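Side-chain contacts in monosaccharide ABC transporter substrate-binding protein, CUT2 family (Bradyrhizobium sp., PDB 4YHS), which probably captures a sugar or related small solute outside the inner membrane and delivers it to its ABC transporter for import: residues A81-S84 / K85-V89; A202-K205 / G206-A210; L102-Q105 / I106-E110. One frame throughout, in Å; residues are numbered along the deposited sequence. Where two conformers were deposited one is given.

Interaction 1: A81-S84 / K85-V89; sequences AEES and KRLGV
The carbonyl oxygens of Glu82 and Glu83 accept the N-H groups of Arg86 and Leu87 in regular helical bonds, and at the very next carbonyl, Ser84 O, the helix closes in a Schellman motif, where Val89 N reaches Ser84 O at 2.9 Å and Gly88 N meets Lys85 O at 3.2 Å. Gly88, with positive phi, is the C' residue; a CB there would jam against the carbonyl of Leu87. Two salt bridges join side chains three residues apart. Glu83 and Arg86 lie side by side, and the guanidinium grips the carboxylate side-on, Arg86 NE giving to Glu83 OE1 at 3.1 Å and Arg86 NH1 to Glu83 OE2 at 2.8 Å. Both oxygens sit in the guanidinium plane, yet each is met from well above the carboxylate plane, the two flat groups being turned 51° apart. Glu83 CG is anti to the backbone N (chi1 -170°) and the chain then bends at chi2, which swings the acid round to Arg86. The second pair is simpler: Lys85 NZ meets Glu82 OE2 on its syn side at 2.9 Å, somewhat out of the carboxylate plane. Ser84 CB touches Val89 CG2 at 3.7 Å, while its hydroxyl is hydrogen-bonded to Val80 O. Glu83 OE1 also makes a salt bridge with Arg304 and accepts Trp26 NE1, so the carboxylate probably has its charge balanced by two arginines. In the beta-alpha-beta unit 60-65, 71-87, 90-95 this is the helix end: Ala81 and Ser84 rest on Met91 of strand 90-95, while Glu83, Ser84 and Leu87 pack on Val307 of helix 299-314.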
loop_
_atom_site.group_PDB
_atom_site.type_symbol
_atom_site.label_atom_id
_atom_site.label_comp_id
_atom_site.label_asym_id
_atom_site.label_seq_id
_atom_site.Cartn_x
_atom_site.Cartn_y
_atom_site.Cartn_z
ATOM N N ALA A 81 -10.666 -6.072 -10.458
ATOM C CA ALA A 81 -11.734 -6.922 -11.012
ATOM C C ALA A 81 -13.084 -6.262 -10.799
ATOM O O ALA A 81 -13.938 -6.268 -11.687
ATOM C CB ALA A 81 -11.749 -8.302 -10.390
ATOM N N GLU A 82 -13.275 -5.706 -9.606
ATOM C CA GLU A 82 -14.570 -5.138 -9.275
ATOM C C GLU A 82 -14.775 -3.816 -10.033
ATOM O O GLU A 82 -15.878 -3.538 -10.519
ATOM C CB GLU A 82 -14.692 -4.936 -7.760
ATOM C CG GLU A 82 -14.843 -6.208 -6.962
ATOM C CD GLU A 82 -16.181 -6.889 -7.236
ATOM O OE1 GLU A 82 -17.232 -6.224 -7.118
ATOM O OE2 GLU A 82 -16.165 -8.066 -7.615
ATOM N N GLU A 83 -13.720 -3.026 -10.212
ATOM C CA GLU A 83 -13.890 -1.763 -10.934
ATOM C C GLU A 83 -14.084 -2.054 -12.429
ATOM O O GLU A 83 -14.890 -1.409 -13.086
ATOM C CB GLU A 83 -12.716 -0.817 -10.690
ATOM C CG GLU A 83 -12.954 0.618 -11.237
ATOM C CD GLU A 83 -13.992 1.379 -10.429
ATOM O OE1 GLU A 83 -14.672 0.792 -9.549
ATOM O OE2 GLU A 83 -14.121 2.579 -10.667
ATOM N N SER A 84 -13.384 -3.044 -12.967
ATOM C CA SER A 84 -13.625 -3.418 -14.366
ATOM C C SER A 84 -15.086 -3.869 -14.587
ATOM O O SER A 84 -15.729 -3.462 -15.556
ATOM C CB SER A 84 -12.635 -4.501 -14.794
ATOM O OG SER A 84 -11.289 -4.018 -14.754
ATOM N N LYS A 85 -15.618 -4.701 -13.688
ATOM C CA LYS A 85 -17.025 -5.083 -13.739
ATOM C C LYS A 85 -17.961 -3.866 -13.654
ATOM O O LYS A 85 -18.908 -3.759 -14.436
ATOM C CB LYS A 85 -17.364 -6.050 -12.607
ATOM C CG LYS A 85 -17.572 -7.496 -13.034
ATOM C CD LYS A 85 -18.253 -8.322 -11.923
ATOM C CE LYS A 85 -17.390 -8.367 -10.656
ATOM N NZ LYS A 85 -17.946 -9.233 -9.563
ATOM N N ARG A 86 -17.694 -2.950 -12.723
ATOM C CA ARG A 86 -18.578 -1.797 -12.501
ATOM C C ARG A 86 -18.646 -0.929 -13.745
ATOM O O ARG A 86 -19.717 -0.472 -14.142
ATOM C CB ARG A 86 -18.080 -0.952 -11.328
ATOM C CG ARG A 86 -19.090 0.086 -10.860
ATOM C CD ARG A 86 -18.528 0.951 -9.746
ATOM N NE ARG A 86 -17.467 1.833 -10.240
ATOM C CZ ARG A 86 -17.669 2.907 -10.999
ATOM N NH1 ARG A 86 -16.640 3.635 -11.398
ATOM N NH2 ARG A 86 -18.897 3.259 -11.358
ATOM N N LEU A 87 -17.495 -0.737 -14.376
ATOM C CA LEU A 87 -17.391 0.165 -15.550
ATOM C C LEU A 87 -17.827 -0.511 -16.830
ATOM O O LEU A 87 -18.127 0.160 -17.825
ATOM C CB LEU A 87 -15.955 0.686 -15.709
ATOM C CG LEU A 87 -15.519 1.747 -14.687
ATOM C CD1 LEU A 87 -14.030 2.079 -14.847
ATOM C CD2 LEU A 87 -16.378 2.988 -14.793
ATOM N N GLY A 88 -17.903 -1.837 -16.812
ATOM C CA GLY A 88 -18.269 -2.577 -18.017
ATOM C C GLY A 88 -17.119 -2.887 -18.964
ATOM O O GLY A 88 -17.320 -2.947 -20.185
ATOM N N VAL A 89 -15.919 -3.114 -18.434
ATOM C CA VAL A 89 -14.769 -3.337 -19.312
ATOM C C VAL A 89 -14.232 -4.739 -19.056
ATOM O O VAL A 89 -14.635 -5.383 -18.094
ATOM C CB VAL A 89 -13.675 -2.248 -19.116
ATOM C CG1 VAL A 89 -14.222 -0.885 -19.550
ATOM C CG2 VAL A 89 -13.151 -2.218 -17.677
#

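Interaction 2: A202-K205 / G206-A210; sequences AANK and GFMDA
Asn204 and Met208, one helical turn apart, make the closest side-chain approach here, with Met208 (built as selenomethionine) crossing Asn204 at a slant. Met208 CG lies 3.9 Å from Asn204 OD1 and closer still, 3.2 Å, to the backbone Asn204 O, which also accepts Met208 N at 2.9 Å. With CG beside its own backbone N (chi1 -66°) the chain first runs back over that carbonyl, then bends at both following torsions and carries SE and CE away from Asn204. Asn204 takes the other course: CG is anti to the backbone N, and OD1 is hydrogen-bonded to Trp190 NE1. Phe207 also has CG opposite its N (chi1 -175°); its CB brushes Ala203 O at 3.3 Å, and its ring leads off to stack with the same Trp190. One tryptophan is therefore held by its indole N-H and by a ring contact, from two positions about one helical turn apart, Asn204 and Phe207.

Trp190 belongs to strand 186-191, and helix 198-211 is the connection of a beta-alpha-beta unit from that strand to its parallel neighbour 216-218, part of a lobe of the periplasmic binding protein fold. Phe207 and Met208 both touch Val218 of the second strand.

Asp209 turns its carboxylate back along the helix, with CG 3.1 Å from Lys205 O. Two oxygens facing a carbonyl are not natural partners, and it is the hydrogen bond between Asp209 OD2 and Tyr165 OH that gives the acid its polar mate. Lys205, four residues earlier, does not pair with it: the chain runs out extended, bends only at its last torsion, and puts NZ 8.4 Å from Asp209 OD2. Lys205 instead touches Tyr165 of helix 164-178, whose Thr171 meets Phe207.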
loop_
_atom_site.group_PDB
_atom_site.type_symbol
_atom_site.label_atom_id
_atom_site.label_comp_id
_atom_site.label_asym_id
_atom_site.label_seq_id
_atom_site.Cartn_x
_atom_site.Cartn_y
_atom_site.Cartn_z
ATOM N N ALA A 202 12.309 4.632 3.450
ATOM C CA ALA A 202 11.311 5.710 3.317
ATOM C C ALA A 202 10.362 5.761 4.523
ATOM O O ALA A 202 10.098 6.819 5.061
ATOM C CB ALA A 202 10.502 5.545 2.027
ATOM N N ALA A 203 9.846 4.626 4.946
ATOM C CA ALA A 203 8.982 4.564 6.126
ATOM C C ALA A 203 9.744 5.019 7.372
ATOM O O ALA A 203 9.208 5.735 8.213
ATOM C CB ALA A 203 8.426 3.144 6.305
ATOM N N ASN A 204 11.015 4.622 7.481
ATOM C CA ASN A 204 11.841 5.076 8.581
ATOM C C ASN A 204 11.979 6.601 8.651
ATOM O O ASN A 204 11.771 7.196 9.722
ATOM C CB ASN A 204 13.237 4.435 8.510
ATOM C CG ASN A 204 14.115 4.845 9.676
ATOM O OD1 ASN A 204 13.831 4.525 10.839
ATOM N ND2 ASN A 204 15.172 5.589 9.381
ATOM N N LYS A 205 12.345 7.233 7.529
ATOM C CA LYS A 205 12.481 8.676 7.484
ATOM C C LYS A 205 11.177 9.361 7.842
ATOM O O LYS A 205 11.159 10.295 8.637
ATOM C CB LYS A 205 12.952 9.149 6.093
ATOM C CG LYS A 205 14.398 8.812 5.761
ATOM C CD LYS A 205 14.848 9.511 4.468
ATOM C CE LYS A 205 16.291 9.165 4.102
ATOM N NZ LYS A 205 16.508 7.687 3.914
ATOM N N GLY A 206 10.081 8.892 7.263
ATOM C CA GLY A 206 8.779 9.453 7.577
ATOM C C GLY A 206 8.412 9.355 9.052
ATOM O O GLY A 206 7.951 10.327 9.656
ATOM N N PHE A 207 8.613 8.178 9.635
ATOM C CA PHE A 207 8.312 7.950 11.046
ATOM C C PHE A 207 9.151 8.873 11.942
ATOM O O PHE A 207 8.634 9.499 12.853
ATOM C CB PHE A 207 8.558 6.489 11.404
ATOM C CG PHE A 207 8.164 6.134 12.795
ATOM C CD1 PHE A 207 6.836 5.934 13.116
ATOM C CD2 PHE A 207 9.123 6.015 13.788
ATOM C CE1 PHE A 207 6.446 5.609 14.416
ATOM C CE2 PHE A 207 8.755 5.695 15.088
ATOM C CZ PHE A 207 7.409 5.494 15.404
HETATM N N MSE A 208 10.439 8.962 11.651
HETATM C CA MSE A 208 11.346 9.745 12.479
HETATM C C MSE A 208 11.031 11.226 12.333
HETATM O O MSE A 208 11.075 11.959 13.322
HETATM C CB MSE A 208 12.811 9.484 12.116
HETATM C CG MSE A 208 13.308 8.085 12.404
HETATM SE SE MSE A 208 13.063 7.530 14.286
HETATM C CE MSE A 208 14.446 8.636 15.181
ATOM N N ASP A 209 10.724 11.666 11.110
ATOM C CA ASP A 209 10.436 13.078 10.865
ATOM C C ASP A 209 9.178 13.411 11.639
ATOM O O ASP A 209 9.110 14.452 12.281
ATOM C CB ASP A 209 10.232 13.412 9.380
ATOM C CG ASP A 209 11.508 13.374 8.567
ATOM O OD1 ASP A 209 12.624 13.336 9.135
ATOM O OD2 ASP A 209 11.376 13.406 7.318
ATOM N N ALA A 210 8.191 12.519 11.600
ATOM C CA ALA A 210 6.890 12.827 12.195
ATOM C C ALA A 210 6.880 12.866 13.729
ATOM O O ALA A 210 6.081 13.608 14.301
ATOM C CB ALA A 210 5.813 11.827 11.679
#

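Interaction 3: L102-Q105 / I106-E110; sequences LNKQ and ISQIE
Lys104 and Gln108 cross on one side of this first stretch of helix 102-115, carbon against carbon: Lys104 CD lies 3.7 Å from Gln108 CG, and Lys104 CG 3.8 Å from the amide carbon Gln108 CD. The lysine chain is bent at every torsion beyond the first, which folds its hydrocarbon part against the glutamine. Gln108 has CG beside its own N (chi1 -74°), so that CG sits 3.2 Å from Lys104 O, the carbonyl that also accepts Gln108 N. Elsewhere on the helix, Gln105 CG meets Ile109 CD1 at 3.7 Å, and Leu102 CG meets Ile106 CD1 at 4.1 Å; in both pairs the isoleucine sends CG1 and CD1 back over the carbonyl oxygen one turn earlier.

The helix carries the chain from strand 90-95 to strand 119-122, both parallel to strand 60-65 between them: a beta-alpha-beta crossover of the Rossmann-like kind found in periplasmic binding proteins.

The second shell fixes the two amides. Gln108 NE2 gives a hydrogen bond to Glu95 O, at the end of the preceding strand. With an alanine here the amide and its reach are gone, and Glu95 O would probably be left without this donor while the folded chain of Lys104 lost the surface it leans on. Gln105, buried, extends beyond CG and uses both ends of its amide: OE1 takes Ile125 N, while NE2 is bonded to Ser64 OG and Gly123 O. Its rotation is thus determined by partners after strand 119-122 and on strand 60-65, to which the helix is also tied by the Cys62-Cys112 disulfide. Farther out, Leu130 covers Leu102, Gln105 and Ile106, and Ile109 packs on Val133 and Ile137 of helix 131-138.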
loop_
_atom_site.group_PDB
_atom_site.type_symbol
_atom_site.label_atom_id
_atom_site.label_comp_id
_atom_site.label_asym_id
_atom_site.label_seq_id
_atom_site.Cartn_x
_atom_site.Cartn_y
_atom_site.Cartn_z
ATOM N N LEU A 102 11.162 -10.999 -13.045
ATOM C CA LEU A 102 11.083 -9.873 -13.966
ATOM C C LEU A 102 10.958 -10.346 -15.430
ATOM O O LEU A 102 10.162 -9.810 -16.176
ATOM C CB LEU A 102 12.298 -8.966 -13.811
ATOM C CG LEU A 102 12.415 -7.818 -14.823
ATOM C CD1 LEU A 102 11.340 -6.789 -14.613
ATOM C CD2 LEU A 102 13.784 -7.176 -14.764
ATOM N N ASN A 103 11.746 -11.332 -15.843
ATOM C CA ASN A 103 11.708 -11.784 -17.232
ATOM C C ASN A 103 10.367 -12.368 -17.633
ATOM O O ASN A 103 9.937 -12.213 -18.776
ATOM C CB ASN A 103 12.807 -12.801 -17.482
ATOM C CG ASN A 103 14.174 -12.178 -17.441
ATOM O OD1 ASN A 103 14.329 -10.991 -17.731
ATOM N ND2 ASN A 103 15.178 -12.970 -17.068
ATOM N N LYS A 104 9.678 -13.003 -16.692
ATOM C CA LYS A 104 8.357 -13.553 -16.988
ATOM C C LYS A 104 7.350 -12.402 -17.099
ATOM O O LYS A 104 6.470 -12.421 -17.947
ATOM C CB LYS A 104 7.940 -14.572 -15.937
ATOM C CG LYS A 104 6.489 -14.978 -15.994
ATOM C CD LYS A 104 6.150 -15.693 -17.278
ATOM C CE LYS A 104 6.526 -17.173 -17.207
ATOM N NZ LYS A 104 5.493 -18.017 -17.879
ATOM N N GLN A 105 7.515 -11.363 -16.295
ATOM C CA GLN A 105 6.602 -10.238 -16.390
ATOM C C GLN A 105 6.785 -9.538 -17.740
ATOM O O GLN A 105 5.816 -9.173 -18.390
ATOM C CB GLN A 105 6.798 -9.268 -15.239
ATOM C CG GLN A 105 5.877 -8.071 -15.351
ATOM C CD GLN A 105 5.835 -7.255 -14.105
ATOM O OE1 GLN A 105 6.871 -6.908 -13.557
ATOM N NE2 GLN A 105 4.618 -6.930 -13.639
ATOM N N ILE A 106 8.028 -9.405 -18.193
ATOM C CA ILE A 106 8.282 -8.825 -19.490
ATOM C C ILE A 106 7.586 -9.636 -20.586
ATOM O O ILE A 106 6.882 -9.058 -21.415
ATOM C CB ILE A 106 9.792 -8.689 -19.740
ATOM C CG1 ILE A 106 10.361 -7.618 -18.794
ATOM C CG2 ILE A 106 10.072 -8.322 -21.196
ATOM C CD1 ILE A 106 11.880 -7.509 -18.837
ATOM N N SER A 107 7.757 -10.960 -20.579
ATOM C CA SER A 107 7.157 -11.803 -21.609
ATOM C C SER A 107 5.622 -11.782 -21.527
ATOM O O SER A 107 4.949 -11.764 -22.559
ATOM C CB SER A 107 7.680 -13.249 -21.513
ATOM O OG SER A 107 7.543 -13.786 -20.211
ATOM N N GLN A 108 5.072 -11.769 -20.315
ATOM C CA GLN A 108 3.614 -11.750 -20.140
ATOM C C GLN A 108 2.996 -10.451 -20.682
ATOM O O GLN A 108 1.941 -10.476 -21.334
ATOM C CB GLN A 108 3.240 -11.935 -18.664
ATOM C CG GLN A 108 3.413 -13.336 -18.151
ATOM C CD GLN A 108 3.047 -13.459 -16.685
ATOM O OE1 GLN A 108 3.426 -12.626 -15.861
ATOM N NE2 GLN A 108 2.316 -14.520 -16.348
ATOM N N ILE A 109 3.651 -9.324 -20.417
ATOM C CA ILE A 109 3.255 -8.037 -21.004
ATOM C C ILE A 109 3.419 -8.030 -22.536
ATOM O O ILE A 109 2.508 -7.625 -23.265
ATOM C CB ILE A 109 4.081 -6.856 -20.379
ATOM C CG1 ILE A 109 3.675 -6.650 -18.917
ATOM C CG2 ILE A 109 3.918 -5.575 -21.185
ATOM C CD1 ILE A 109 4.695 -5.839 -18.057
ATOM N N GLU A 110 4.572 -8.463 -23.033
ATOM C CA GLU A 110 4.769 -8.533 -24.480
ATOM C C GLU A 110 3.650 -9.368 -25.111
ATOM O O GLU A 110 3.074 -8.994 -26.135
ATOM C CB GLU A 110 6.116 -9.142 -24.832
ATOM C CG GLU A 110 7.297 -8.230 -24.620
ATOM C CD GLU A 110 8.616 -8.905 -24.882
ATOM O OE1 GLU A 110 8.745 -10.134 -24.643
ATOM O OE2 GLU A 110 9.524 -8.195 -25.342
#

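How the interactions relate
From the N terminus the order is interaction 1, interaction 3, interaction 2, strictly in series; none nests in or crosses another, and each closes no more than a turn or so of its own helix. Interactions 1 and 3 belong to one lobe, on successive helices joined through strand 90-95: interaction 1 ends the helix entering that strand, interaction 3 begins the helix leaving it. Their nearest atoms are still about 16 Å apart. Interaction 2 lies in the lobe built on the four-stranded parallel sheet, across the chain's centre from interaction 1, the two centres being 36 Å apart. Each helix ties strands of its own lobe, and none of the three contacts touches another.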